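Local coordinates for protein putative mannose-1-phosphate guanylyl transferase (PDB 2CU2) that probably transfers a guanylyl group from GTP to mannose 1-phosphate, yielding GDP-mannose, at residues Thr36-Leu48 with Leu106-Arg119. Sequence-based numbering, arbitrary orientation.
With SO4 (sulfate ion), chain C.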
loop_
_atom_site.group_PDB
_atom_site.type_symbol
_atom_site.label_atom_id
_atom_site.label_comp_id
_atom_site.label_asym_id
_atom_site.label_seq_id
_atom_site.Cartn_x
_atom_site.Cartn_y
_atom_site.Cartn_z
ATOM N N THR A 36 4.747 21.930 -0.101
ATOM C CA THR A 36 4.902 21.763 1.345
ATOM C C THR A 36 4.119 22.829 2.108
ATOM O O THR A 36 3.829 23.912 1.614
ATOM C CB THR A 36 6.381 21.841 1.745
ATOM O OG1 THR A 36 6.858 23.185 1.587
ATOM C CG2 THR A 36 7.232 20.894 0.894
ATOM N N LEU A 37 3.704 22.559 3.337
ATOM C CA LEU A 37 2.934 23.542 4.073
ATOM C C LEU A 37 3.748 24.810 4.341
ATOM O O LEU A 37 3.194 25.910 4.379
ATOM C CB LEU A 37 2.418 22.926 5.374
ATOM C CG LEU A 37 1.408 21.795 5.124
ATOM C CD1 LEU A 37 1.178 20.993 6.397
ATOM C CD2 LEU A 37 0.098 22.390 4.614
ATOM N N LEU A 38 5.058 24.665 4.514
ATOM C CA LEU A 38 5.908 25.827 4.759
ATOM C C LEU A 38 5.913 26.675 3.496
ATOM O O LEU A 38 5.848 27.902 3.553
ATOM C CB LEU A 38 7.344 25.404 5.104
ATOM C CG LEU A 38 8.349 26.565 5.199
ATOM C CD1 LEU A 38 7.881 27.572 6.240
ATOM C CD2 LEU A 38 9.739 26.037 5.552
ATOM N N GLU A 39 5.965 26.004 2.352
ATOM C CA GLU A 39 5.964 26.680 1.061
ATOM C C GLU A 39 4.720 27.561 0.903
ATOM O O GLU A 39 4.822 28.738 0.557
ATOM C CB GLU A 39 6.003 25.637 -0.057
ATOM C CG GLU A 39 6.366 26.176 -1.424
ATOM C CD GLU A 39 6.385 25.078 -2.487
ATOM O OE1 GLU A 39 6.680 23.900 -2.146
ATOM O OE2 GLU A 39 6.109 25.404 -3.662
ATOM N N ALA A 40 3.549 26.984 1.164
ATOM C CA ALA A 40 2.291 27.715 1.044
ATOM C C ALA A 40 2.224 28.854 2.062
ATOM O O ALA A 40 1.658 29.909 1.787
ATOM C CB ALA A 40 1.101 26.756 1.243
ATOM N N THR A 41 2.811 28.629 3.236
ATOM C CA THR A 41 2.823 29.625 4.302
ATOM C C THR A 41 3.634 30.858 3.913
ATOM O O THR A 41 3.183 31.991 4.081
ATOM C CB THR A 41 3.438 29.047 5.599
ATOM O OG1 THR A 41 2.644 27.949 6.058
ATOM C CG2 THR A 41 3.505 30.123 6.683
ATOM N N LEU A 42 4.841 30.635 3.407
ATOM C CA LEU A 42 5.709 31.741 3.012
ATOM C C LEU A 42 5.089 32.555 1.870
ATOM O O LEU A 42 5.159 33.784 1.859
ATOM C CB LEU A 42 7.088 31.203 2.596
ATOM C CG LEU A 42 7.852 30.395 3.662
ATOM C CD1 LEU A 42 9.114 29.801 3.060
ATOM C CD2 LEU A 42 8.193 31.288 4.844
ATOM N N GLU A 43 4.478 31.864 0.917
ATOM C CA GLU A 43 3.855 32.514 -0.232
ATOM C C GLU A 43 2.687 33.384 0.219
ATOM O O GLU A 43 2.484 34.492 -0.268
ATOM C CB GLU A 43 3.372 31.440 -1.206
ATOM C CG GLU A 43 2.475 31.936 -2.305
ATOM C CD GLU A 43 2.023 30.809 -3.218
ATOM O OE1 GLU A 43 1.126 31.056 -4.056
ATOM O OE2 GLU A 43 2.566 29.682 -3.101
ATOM N N ARG A 44 1.930 32.853 1.167
ATOM C CA ARG A 44 0.767 33.507 1.743
ATOM C C ARG A 44 1.167 34.737 2.571
ATOM O O ARG A 44 0.420 35.721 2.656
ATOM C CB ARG A 44 0.056 32.474 2.621
ATOM C CG ARG A 44 -1.085 32.952 3.476
ATOM C CD ARG A 44 -1.601 31.762 4.280
ATOM N NE ARG A 44 -1.953 30.666 3.384
ATOM C CZ ARG A 44 -1.515 29.416 3.497
ATOM N NH1 ARG A 44 -0.691 29.072 4.485
ATOM N NH2 ARG A 44 -1.900 28.507 2.607
ATOM N N LEU A 45 2.349 34.671 3.176
ATOM C CA LEU A 45 2.841 35.752 4.025
ATOM C C LEU A 45 3.561 36.883 3.288
ATOM O O LEU A 45 3.485 38.032 3.707
ATOM C CB LEU A 45 3.779 35.180 5.098
ATOM C CG LEU A 45 4.352 36.127 6.170
ATOM C CD1 LEU A 45 3.221 36.730 6.981
ATOM C CD2 LEU A 45 5.296 35.370 7.103
ATOM N N ALA A 46 4.252 36.555 2.198
ATOM C CA ALA A 46 5.022 37.539 1.436
ATOM C C ALA A 46 4.363 38.903 1.221
ATOM O O ALA A 46 4.958 39.932 1.534
ATOM C CB ALA A 46 5.438 36.948 0.090
ATOM N N PRO A 47 3.129 38.933 0.691
ATOM C CA PRO A 47 2.436 40.205 0.449
ATOM C C PRO A 47 2.222 41.070 1.688
ATOM O O PRO A 47 2.117 42.294 1.585
ATOM C CB PRO A 47 1.109 39.766 -0.174
ATOM C CG PRO A 47 1.467 38.484 -0.859
ATOM C CD PRO A 47 2.326 37.805 0.187
ATOM N N LEU A 48 2.149 40.435 2.856
ATOM C CA LEU A 48 1.933 41.166 4.095
ATOM C C LEU A 48 3.245 41.541 4.776
ATOM O O LEU A 48 3.432 42.687 5.183
ATOM C CB LEU A 48 1.073 40.340 5.052
ATOM C CG LEU A 48 0.696 41.031 6.367
ATOM C CD1 LEU A 48 -0.154 42.254 6.066
ATOM C CD2 LEU A 48 -0.056 40.067 7.270
ATOM N N LEU A 106 3.610 32.827 13.705
ATOM C CA LEU A 106 2.739 31.846 13.074
ATOM C C LEU A 106 3.371 30.490 12.787
ATOM O O LEU A 106 4.567 30.384 12.505
ATOM C CB LEU A 106 2.173 32.407 11.770
ATOM C CG LEU A 106 3.200 32.986 10.800
ATOM C CD1 LEU A 106 3.153 32.242 9.479
ATOM C CD2 LEU A 106 2.906 34.456 10.596
ATOM N N PRO A 107 2.560 29.422 12.858
ATOM C CA PRO A 107 2.969 28.063 12.526
ATOM C C PRO A 107 3.056 27.863 11.013
ATOM O O PRO A 107 2.370 28.504 10.230
ATOM C CB PRO A 107 1.941 27.113 13.125
ATOM C CG PRO A 107 0.640 27.894 13.253
ATOM C CD PRO A 107 1.155 29.411 13.242
ATOM N N ALA A 108 3.968 26.957 10.611
ATOM C CA ALA A 108 4.160 26.715 9.191
ATOM C C ALA A 108 3.552 25.376 8.777
ATOM O O ALA A 108 3.651 24.943 7.638
ATOM C CB ALA A 108 5.662 26.723 8.909
ATOM N N ASP A 109 2.938 24.692 9.756
ATOM C CA ASP A 109 2.389 23.376 9.455
ATOM C C ASP A 109 0.858 23.357 9.486
ATOM O O ASP A 109 0.232 22.380 9.869
ATOM C CB ASP A 109 2.971 22.364 10.449
ATOM C CG ASP A 109 2.495 22.680 11.865
ATOM O OD1 ASP A 109 2.585 23.847 12.255
ATOM O OD2 ASP A 109 2.113 21.759 12.583
ATOM N N HIS A 110 0.259 24.501 9.094
ATOM C CA HIS A 110 -1.199 24.575 9.038
ATOM C C HIS A 110 -1.704 24.771 7.600
ATOM O O HIS A 110 -0.991 25.242 6.723
ATOM C CB HIS A 110 -1.650 25.752 9.908
ATOM C CG HIS A 110 -1.498 25.395 11.362
ATOM N ND1 HIS A 110 -1.960 26.170 12.374
ATOM C CD2 HIS A 110 -0.875 24.269 11.915
ATOM C CE1 HIS A 110 -1.623 25.527 13.509
ATOM N NE2 HIS A 110 -0.974 24.387 13.264
ATOM N N TYR A 111 -2.960 24.356 7.364
ATOM C CA TYR A 111 -3.562 24.606 6.059
ATOM C C TYR A 111 -4.514 25.803 6.109
ATOM O O TYR A 111 -5.314 25.955 7.022
ATOM C CB TYR A 111 -4.324 23.354 5.630
ATOM C CG TYR A 111 -5.179 23.676 4.456
ATOM C CD1 TYR A 111 -4.624 23.698 3.181
ATOM C CD2 TYR A 111 -6.518 24.023 4.632
ATOM C CE1 TYR A 111 -5.401 24.052 2.088
ATOM C CE2 TYR A 111 -7.293 24.387 3.542
ATOM C CZ TYR A 111 -6.739 24.404 2.275
ATOM O OH TYR A 111 -7.508 24.754 1.182
ATOM N N VAL A 112 -4.402 26.663 5.103
ATOM C CA VAL A 112 -5.236 27.852 4.980
ATOM C C VAL A 112 -5.777 27.825 3.553
ATOM O O VAL A 112 -5.017 27.669 2.600
ATOM C CB VAL A 112 -4.408 29.130 5.216
ATOM C CG1 VAL A 112 -5.243 30.368 4.889
ATOM C CG2 VAL A 112 -3.940 29.167 6.679
ATOM N N GLY A 113 -7.089 27.955 3.406
ATOM C CA GLY A 113 -7.668 27.896 2.078
ATOM C C GLY A 113 -8.017 29.216 1.419
ATOM O O GLY A 113 -8.667 29.223 0.375
ATOM N N ASP A 114 -7.590 30.329 2.006
ATOM C CA ASP A 114 -7.880 31.652 1.437
ATOM C C ASP A 114 -6.772 32.600 1.880
ATOM O O ASP A 114 -6.869 33.229 2.932
ATOM C CB ASP A 114 -9.232 32.161 1.944
ATOM C CG ASP A 114 -9.738 33.363 1.161
ATOM O OD1 ASP A 114 -8.908 34.135 0.641
ATOM O OD2 ASP A 114 -10.974 33.544 1.079
ATOM N N ASP A 115 -5.723 32.695 1.071
ATOM C CA ASP A 115 -4.579 33.535 1.391
ATOM C C ASP A 115 -4.926 34.997 1.650
ATOM O O ASP A 115 -4.409 35.607 2.594
ATOM C CB ASP A 115 -3.534 33.436 0.276
ATOM C CG ASP A 115 -2.962 32.036 0.141
ATOM O OD1 ASP A 115 -3.456 31.122 0.834
ATOM O OD2 ASP A 115 -2.019 31.848 -0.657
ATOM N N GLU A 116 -5.801 35.559 0.823
ATOM C CA GLU A 116 -6.188 36.955 0.991
ATOM C C GLU A 116 -6.912 37.169 2.309
ATOM O O GLU A 116 -6.589 38.089 3.054
ATOM C CB GLU A 116 -7.071 37.421 -0.174
ATOM C CG GLU A 116 -6.346 37.481 -1.515
ATOM C CD GLU A 116 -6.462 36.190 -2.320
ATOM O OE1 GLU A 116 -6.733 35.122 -1.718
ATOM O OE2 GLU A 116 -6.288 36.243 -3.562
ATOM N N ALA A 117 -7.888 36.320 2.603
ATOM C CA ALA A 117 -8.631 36.452 3.848
ATOM C C ALA A 117 -7.686 36.223 5.028
ATOM O O ALA A 117 -7.871 36.793 6.101
ATOM C CB ALA A 117 -9.784 35.452 3.884
ATOM N N TYR A 118 -6.668 35.395 4.817
ATOM C CA TYR A 118 -5.693 35.099 5.858
ATOM C C TYR A 118 -4.891 36.366 6.150
ATOM O O TYR A 118 -4.708 36.747 7.310
ATOM C CB TYR A 118 -4.754 33.984 5.393
ATOM C CG TYR A 118 -3.706 33.589 6.413
ATOM C CD1 TYR A 118 -3.911 32.514 7.280
ATOM C CD2 TYR A 118 -2.487 34.272 6.484
ATOM C CE1 TYR A 118 -2.927 32.119 8.190
ATOM C CE2 TYR A 118 -1.494 33.890 7.387
ATOM C CZ TYR A 118 -1.719 32.812 8.237
ATOM O OH TYR A 118 -0.734 32.429 9.122
ATOM N N ARG A 119 -4.419 37.021 5.092
ATOM C CA ARG A 119 -3.652 38.249 5.265
ATOM C C ARG A 119 -4.504 39.341 5.897
ATOM O O ARG A 119 -4.042 40.058 6.777
ATOM C CB ARG A 119 -3.093 38.731 3.927
ATOM C CG ARG A 119 -1.927 37.894 3.424
ATOM C CD ARG A 119 -1.238 38.575 2.249
ATOM N NE ARG A 119 -2.046 38.535 1.033
ATOM C CZ ARG A 119 -2.106 37.496 0.203
ATOM N NH1 ARG A 119 -1.404 36.392 0.448
ATOM N NH2 ARG A 119 -2.870 37.565 -0.884
HETATM S S SO4 C . -3.674 41.073 -0.822
HETATM O O1 SO4 C . -3.309 40.047 -1.741
HETATM O O2 SO4 C . -4.368 42.220 -1.294
HETATM O O3 SO4 C . -2.381 41.577 -0.127
HETATM O O4 SO4 C . -4.467 40.550 0.274
HETATM O O HOH W 1 0.281 26.324 4.568
HETATM O O HOH W 2 -0.298 29.765 -0.493
HETATM O O HOH W 3 0.718 27.336 8.036
HETATM O O HOH W 4 -2.097 26.062 3.551
#
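Arg44 reaches out from helix 37-45 and lays its CD over one face of the Tyr118 ring, 3.5 Å from the ring centroid, a CH-pi contact. A turn about the CG-CD bond (chi3 -55°) swings NE toward Asp115; the salt bridge from Arg44 NE to Asp115 OD1 is 3.0 Å long and nearly straight at 166°. The guanidinium meets this oxygen in its own plane but from above the carboxylate plane, the two flat groups standing almost perpendicular. Val112 CB sits over one guanidinium face, 3.4 Å from Arg44 CZ, and Ala40 O lies over the opposite face. Two waters accept from the outer nitrogens: one takes a bond from Arg44 NH1 and lies within hydrogen-bonding reach of Leu37 O and His110 O, more acceptors around it than it can serve at once; the other accepts from both Arg44 NH2 and Val112 N. Were this arginine shortened to an alanine, Asp115 would probably lose its charge partner and a gap would be likely to open between Val112 and the Tyr118 ring. In this nucleotidyltransferase domain of the GT-A clan, the contact packs helix 37-45 against the segment leading from central strand 102-107 into helix 115-128. Near the start of helix 37-45 Leu38 CD1 touches Ala108 CB at 3.6 Å; a turn further on, Thr41 CG2 meets Leu106 CD1 at 3.5 Å. With OG1 beside its own backbone N (chi1 -62°), Thr41 can bond back to Leu37 O. At the far end Arg119 NH1 donates to Arg44 O (2.9 Å), while Pro47 lies over one face of the Arg119 guanidinium and Arg119 NH2 donates to O1 of a sulfate ion, probably from the crystallisation liquor, at 2.7 Å.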